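Local coordinates for protein PRD-containing transcription regulator (Lactobacillus casei, PDB 3NUF) that probably regulates transcription through a helical PTS-regulation domain (PRD), a module that in related bacterial regulators couples gene expression to sugar transport, at residues Ile36-Ala41 and Leu87-Gln92; Leu51-Asn56 and Ser109-Ala114. One frame throughout, in Å; residues are numbered along the deposited sequence.

Interaction 1 (Ile36-Ala41 and Leu87-Gln92); sequences IKLAAA and LDLADQ. With EDO (1,2-ethanediol), chain G.
Leu38 of helix 25-41 reaches between Leu89 and Gln92, two residues one turn apart on the facing side of helix 84-97. Its CG lies 3.8 Å from CD2 of Leu89, and its own CD2 is almost as near that methyl, at 4.0 Å. The two leucines run past each other in opposite directions, so branch packs against branch. The other methyl of Leu38 has a different neighbour: CD1 sits over a face of the Gln92 amide, shifted toward its outer end, 3.6 Å from NE2 and 3.7 Å from OE1. Contact with that face leaves the amide's hydrogen-bonding groups available at its rim.

Torsions explain this division of labour. In Leu38, CG lies opposite the backbone N (chi1 179°), which carries both methyls out from its helix. Gln92 has the same first torsion (-176°) and stays extended beyond CG, so its amide is held well away from its own backbone and meets the leucine. Leucine suits the buried positions because its forked end fills space without needing a polar partner, whereas glutamine combines an apolar stem with an amide that can bond at its rim while Leu38 CD1 lies over one face.

Further out, Leu89 also rests on Ile44, and the short side chain of Ala39 packs on Phe46. Gln92 NE2 donates to O1 of a 1,2-ethanediol, probably from the crystallisation liquor, across a very short 2.5 Å whose exact value is doubtful. Tyr34 OH makes a weak bond to the same NE2 and, with His96 ND1, also binds the diol. The contact thus joins two PRD helices by dispersion forces between leucines, grading at Gln92 into a polar site where Gln92, Tyr34 and His96 hold the diol.

Interaction 2 (Leu51-Asn56 and Ser109-Ala114); sequences LQVLTN and SIHFEA
His111 projects from helix 104-115 onto helix 48-67, where its imidazole meets Leu54 and Val53. The backbones come close here, with 6.4 Å between the CA atoms of Leu54 and His111, so the ring bears on main chain as well as on side chains. Its ND1 is 3.6 Å from Leu54 CA, while CE1 approaches Val53 O at 3.6 Å and Val53 CG1 at 3.7 Å; both backbone atoms approach the ring obliquely.

Leu54 takes the inner part of the contact. With CG opposite its backbone N (chi1 174°), the side chain extends past the root of the histidine, and CD1 packs 3.9 Å from His111 CB. The leucine continues inward to Val35 of helix 25-41, and an apolar residue fits this buried place. Helix 48-67 thus has neighbours on several sides in the all-helical bundle of the PRD, with helix 104-115 packing along one side and Val15 of helix 13-21 touching Leu51 and Thr55 on another. Thr55 OG1 turns back to donate to Leu51 O at 2.8 Å, on the opposite face of that carbonyl from Thr55 N; two donors therefore grip one oxygen, and the hydroxyl is satisfied within its own helix.

Val53 borders the exposed side, where this compact branched residue packs CG1 beside CE1. An imidazole suits the position facing it, a small planar ring that can come close to the main chain of Leu54 and Val53 and is polar enough for a partly exposed place. The ring planes of His57 and His111 lie at about 20° to each other. Cutting His111 back to an alanine removes the ring, which would probably open a gap beside Leu54 and Val53 and leave His57 without the ring it meets. A bound di(hydroxyethyl)ether, probably from the crystallisation liquor, lies about 4 Å from the histidine side chain.

Interactions 1 and 2 lie with their centres 11 Å apart in one PRD bundle, and their segments alternate along the chain, so the two contacts tie together four helices in crossed order. They meet where helix 84-97 packs on helix 104-115: Ala90 CB is 3.7 Å from Ser109 N, Leu87 CD2 is 3.6 Å from Ser109 OG, and Phe112 CE2 is 3.8 Å from Ala90 N. A second junction joins helices 25-41 and 48-67, with Ile36 CD1 3.7 Å from Leu51 CD1. Phe112 also touches Leu89 and Val35. Each contact has a small molecule probably from the crystallisation liquor nearby, ethanediol at Gln92 and di(hydroxyethyl)ether near His111.

Interaction 1 (Ile36-Ala41 and Leu87-Gln92)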
loop_
_atom_site.group_PDB
_atom_site.type_symbol
_atom_site.label_atom_id
_atom_site.label_comp_id
_atom_site.label_asym_id
_atom_site.label_seq_id
_atom_site.Cartn_x
_atom_site.Cartn_y
_atom_site.Cartn_z
ATOM N N ILE A 36 -2.847 -3.200 -6.052
ATOM C CA ILE A 36 -3.395 -2.691 -7.321
ATOM C C ILE A 36 -4.778 -3.307 -7.549
ATOM O O ILE A 36 -5.750 -2.617 -7.882
ATOM C CB ILE A 36 -2.454 -2.996 -8.484
ATOM C CG1 ILE A 36 -1.216 -2.113 -8.404
ATOM C CG2 ILE A 36 -3.191 -2.774 -9.813
ATOM C CD1 ILE A 36 -0.094 -2.486 -9.399
ATOM N N LYS A 37 -4.890 -4.604 -7.372
ATOM C CA LYS A 37 -6.179 -5.303 -7.563
ATOM C C LYS A 37 -7.254 -4.947 -6.561
ATOM O O LYS A 37 -8.451 -4.832 -6.875
ATOM C CB LYS A 37 -5.931 -6.779 -7.602
ATOM C CG LYS A 37 -5.166 -7.215 -8.868
ATOM C CD LYS A 37 -4.914 -8.718 -8.892
ATOM C CE LYS A 37 -3.778 -9.190 -8.041
ATOM N NZ LYS A 37 -3.482 -10.687 -8.248
ATOM N N LEU A 38 -6.851 -4.771 -5.305
ATOM C CA LEU A 38 -7.766 -4.390 -4.266
ATOM C C LEU A 38 -8.301 -2.977 -4.571
ATOM O O LEU A 38 -9.511 -2.679 -4.505
ATOM C CB LEU A 38 -7.006 -4.362 -2.910
ATOM C CG LEU A 38 -7.870 -3.956 -1.751
ATOM C CD1 LEU A 38 -8.935 -4.998 -1.468
ATOM C CD2 LEU A 38 -7.053 -3.766 -0.470
ATOM N N ALA A 39 -7.409 -2.060 -4.912
ATOM C CA ALA A 39 -7.798 -0.679 -5.228
ATOM C C ALA A 39 -8.709 -0.671 -6.452
ATOM O O ALA A 39 -9.731 0.019 -6.430
ATOM C CB ALA A 39 -6.538 0.186 -5.473
ATOM N N ALA A 40 -8.385 -1.460 -7.455
ATOM C CA ALA A 40 -9.213 -1.528 -8.692
ATOM C C ALA A 40 -10.617 -2.042 -8.379
ATOM O O ALA A 40 -11.581 -1.544 -8.963
ATOM C CB ALA A 40 -8.531 -2.389 -9.717
ATOM N N ALA A 41 -10.751 -2.994 -7.457
ATOM C CA ALA A 41 -12.102 -3.448 -7.036
ATOM C C ALA A 41 -12.896 -2.284 -6.413
ATOM O O ALA A 41 -14.131 -2.194 -6.572
ATOM C CB ALA A 41 -12.013 -4.648 -6.095
ATOM N N LEU A 87 -9.213 4.701 4.439
ATOM C CA LEU A 87 -8.768 4.128 5.723
ATOM C C LEU A 87 -9.071 2.654 5.762
ATOM O O LEU A 87 -8.254 1.842 6.232
ATOM C CB LEU A 87 -9.379 4.888 6.896
ATOM C CG LEU A 87 -8.829 6.253 7.163
ATOM C CD1 LEU A 87 -9.858 7.066 8.050
ATOM C CD2 LEU A 87 -7.477 6.141 7.822
ATOM N N ASP A 88 -10.247 2.252 5.288
ATOM C CA ASP A 88 -10.643 0.834 5.324
ATOM C C ASP A 88 -9.767 0.005 4.364
ATOM O O ASP A 88 -9.370 -1.118 4.695
ATOM C CB ASP A 88 -12.112 0.657 4.936
ATOM C CG ASP A 88 -13.088 1.185 5.993
ATOM O OD1 ASP A 88 -12.685 1.536 7.126
ATOM O OD2 ASP A 88 -14.310 1.232 5.636
ATOM N N LEU A 89 -9.491 0.518 3.169
ATOM C CA LEU A 89 -8.610 -0.198 2.251
ATOM C C LEU A 89 -7.227 -0.328 2.881
ATOM O O LEU A 89 -6.600 -1.406 2.811
ATOM C CB LEU A 89 -8.554 0.495 0.886
ATOM C CG LEU A 89 -9.809 0.448 0.055
ATOM C CD1 LEU A 89 -9.750 1.456 -1.083
ATOM C CD2 LEU A 89 -9.957 -0.979 -0.494
ATOM N N ALA A 90 -6.706 0.750 3.464
ATOM C CA ALA A 90 -5.400 0.687 4.109
ATOM C C ALA A 90 -5.388 -0.327 5.240
ATOM O O ALA A 90 -4.420 -1.100 5.371
ATOM C CB ALA A 90 -4.997 2.053 4.609
ATOM N N ASP A 91 -6.441 -0.344 6.069
ATOM C CA ASP A 91 -6.514 -1.332 7.138
ATOM C C ASP A 91 -6.481 -2.757 6.579
ATOM O O ASP A 91 -5.797 -3.621 7.123
ATOM C CB ASP A 91 -7.803 -1.115 7.950
ATOM C CG ASP A 91 -7.912 -2.047 9.117
ATOM O OD1 ASP A 91 -7.274 -1.782 10.120
ATOM O OD2 ASP A 91 -8.628 -3.039 9.042
ATOM N N GLN A 92 -7.196 -2.995 5.495
ATOM C CA GLN A 92 -7.207 -4.327 4.893
ATOM C C GLN A 92 -5.804 -4.704 4.453
ATOM O O GLN A 92 -5.368 -5.850 4.652
ATOM C CB GLN A 92 -8.145 -4.361 3.697
ATOM C CG GLN A 92 -8.258 -5.737 3.112
ATOM C CD GLN A 92 -9.395 -5.895 2.126
ATOM O OE1 GLN A 92 -10.272 -5.045 2.009
ATOM N NE2 GLN A 92 -9.381 -7.019 1.417
HETATM C C1 EDO G . -7.453 -10.332 1.451
HETATM O O1 EDO G . -7.908 -9.007 1.165
HETATM C C2 EDO G . -7.422 -10.492 2.946
HETATM O O2 EDO G . -6.103 -10.876 3.356
#

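Interaction 2 (Leu51-Asn56 and Ser109-Ala114)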
loop_
_atom_site.group_PDB
_atom_site.type_symbol
_atom_site.label_atom_id
_atom_site.label_comp_id
_atom_site.label_asym_id
_atom_site.label_seq_id
_atom_site.Cartn_x
_atom_site.Cartn_y
_atom_site.Cartn_z
ATOM N N LEU A 51 2.083 4.918 -8.450
ATOM C CA LEU A 51 2.392 3.549 -8.203
ATOM C C LEU A 51 3.851 3.381 -7.715
ATOM O O LEU A 51 4.109 2.529 -6.860
ATOM C CB LEU A 51 2.031 2.701 -9.426
ATOM C CG LEU A 51 2.338 1.217 -9.287
ATOM C CD1 LEU A 51 1.499 0.636 -8.143
ATOM C CD2 LEU A 51 2.107 0.401 -10.563
ATOM N N GLN A 52 4.807 4.190 -8.200
ATOM C CA GLN A 52 6.176 4.214 -7.700
ATOM C C GLN A 52 6.252 4.578 -6.223
ATOM O O GLN A 52 6.919 3.911 -5.413
ATOM C CB GLN A 52 7.011 5.243 -8.490
ATOM C CG GLN A 52 7.465 4.807 -9.841
ATOM C CD GLN A 52 8.318 5.893 -10.514
ATOM O OE1 GLN A 52 9.277 6.365 -9.924
ATOM N NE2 GLN A 52 7.970 6.253 -11.730
ATOM N N VAL A 53 5.583 5.655 -5.857
ATOM C CA VAL A 53 5.552 6.130 -4.487
ATOM C C VAL A 53 4.878 5.114 -3.571
ATOM O O VAL A 53 5.359 4.805 -2.496
ATOM C CB VAL A 53 4.871 7.518 -4.439
ATOM C CG1 VAL A 53 4.695 8.008 -3.035
ATOM C CG2 VAL A 53 5.697 8.549 -5.218
ATOM N N LEU A 54 3.814 4.534 -4.040
ATOM C CA LEU A 54 3.119 3.451 -3.309
ATOM C C LEU A 54 4.003 2.255 -3.069
ATOM O O LEU A 54 4.112 1.695 -1.966
ATOM C CB LEU A 54 1.850 3.016 -4.036
ATOM C CG LEU A 54 1.142 1.820 -3.453
ATOM C CD1 LEU A 54 0.485 2.190 -2.109
ATOM C CD2 LEU A 54 0.090 1.255 -4.455
ATOM N N THR A 55 4.699 1.826 -4.122
ATOM C CA THR A 55 5.572 0.667 -4.043
ATOM C C THR A 55 6.646 0.877 -3.021
ATOM O O THR A 55 6.956 -0.014 -2.234
ATOM C CB THR A 55 6.178 0.322 -5.443
ATOM O OG1 THR A 55 5.112 -0.045 -6.288
ATOM C CG2 THR A 55 7.164 -0.828 -5.358
ATOM N N ASN A 56 7.277 2.052 -3.012
ATOM C CA ASN A 56 8.318 2.327 -2.045
ATOM C C ASN A 56 7.782 2.127 -0.625
ATOM O O ASN A 56 8.425 1.512 0.230
ATOM C CB ASN A 56 8.884 3.767 -2.242
ATOM C CG ASN A 56 9.983 4.111 -1.264
ATOM O OD1 ASN A 56 11.113 3.685 -1.443
ATOM N ND2 ASN A 56 9.635 4.851 -0.182
ATOM N N SER A 109 -3.144 5.159 4.061
ATOM C CA SER A 109 -4.399 5.716 3.556
ATOM C C SER A 109 -4.216 6.919 2.651
ATOM O O SER A 109 -5.035 7.119 1.741
ATOM C CB SER A 109 -5.347 6.014 4.726
ATOM O OG SER A 109 -5.016 7.204 5.395
ATOM N N ILE A 110 -3.177 7.686 2.876
ATOM C CA ILE A 110 -2.959 8.870 2.035
ATOM C C ILE A 110 -2.672 8.496 0.590
ATOM O O ILE A 110 -3.040 9.247 -0.315
ATOM C CB ILE A 110 -1.821 9.721 2.634
ATOM C CG1 ILE A 110 -2.128 10.127 4.064
ATOM C CG2 ILE A 110 -1.500 10.976 1.781
ATOM C CD1 ILE A 110 -3.470 10.764 4.300
ATOM N N HIS A 111 -2.056 7.364 0.335
ATOM C CA HIS A 111 -1.811 6.915 -1.018
ATOM C C HIS A 111 -3.133 6.668 -1.713
ATOM O O HIS A 111 -3.314 7.034 -2.848
ATOM C CB HIS A 111 -0.943 5.685 -0.998
ATOM C CG HIS A 111 0.430 5.925 -0.496
ATOM N ND1 HIS A 111 1.526 5.974 -1.322
ATOM C CD2 HIS A 111 0.905 6.048 0.769
ATOM C CE1 HIS A 111 2.607 6.193 -0.591
ATOM N NE2 HIS A 111 2.268 6.249 0.683
ATOM N N PHE A 112 -4.068 5.991 -1.063
ATOM C CA PHE A 112 -5.384 5.745 -1.633
ATOM C C PHE A 112 -6.131 7.072 -1.788
ATOM O O PHE A 112 -6.851 7.253 -2.778
ATOM C CB PHE A 112 -6.211 4.803 -0.744
ATOM C CG PHE A 112 -5.736 3.402 -0.723
ATOM C CD1 PHE A 112 -5.955 2.573 -1.792
ATOM C CD2 PHE A 112 -5.129 2.860 0.382
ATOM C CE1 PHE A 112 -5.517 1.246 -1.779
ATOM C CE2 PHE A 112 -4.680 1.546 0.407
ATOM C CZ PHE A 112 -4.810 0.750 -0.658
ATOM N N GLU A 113 -6.031 7.988 -0.833
ATOM C CA GLU A 113 -6.723 9.264 -0.903
ATOM C C GLU A 113 -6.205 10.079 -2.101
ATOM O O GLU A 113 -7.015 10.672 -2.854
ATOM C CB GLU A 113 -6.534 9.984 0.433
ATOM C CG GLU A 113 -7.550 11.083 0.764
ATOM C CD GLU A 113 -8.906 10.571 1.205
ATOM O OE1 GLU A 113 -9.293 9.419 0.893
ATOM O OE2 GLU A 113 -9.681 11.364 1.817
ATOM N N ALA A 114 -4.892 10.127 -2.279
ATOM C CA ALA A 114 -4.294 10.840 -3.413
ATOM C C ALA A 114 -4.722 10.223 -4.749
ATOM O O ALA A 114 -4.974 10.968 -5.732
ATOM C CB ALA A 114 -2.793 10.885 -3.265
#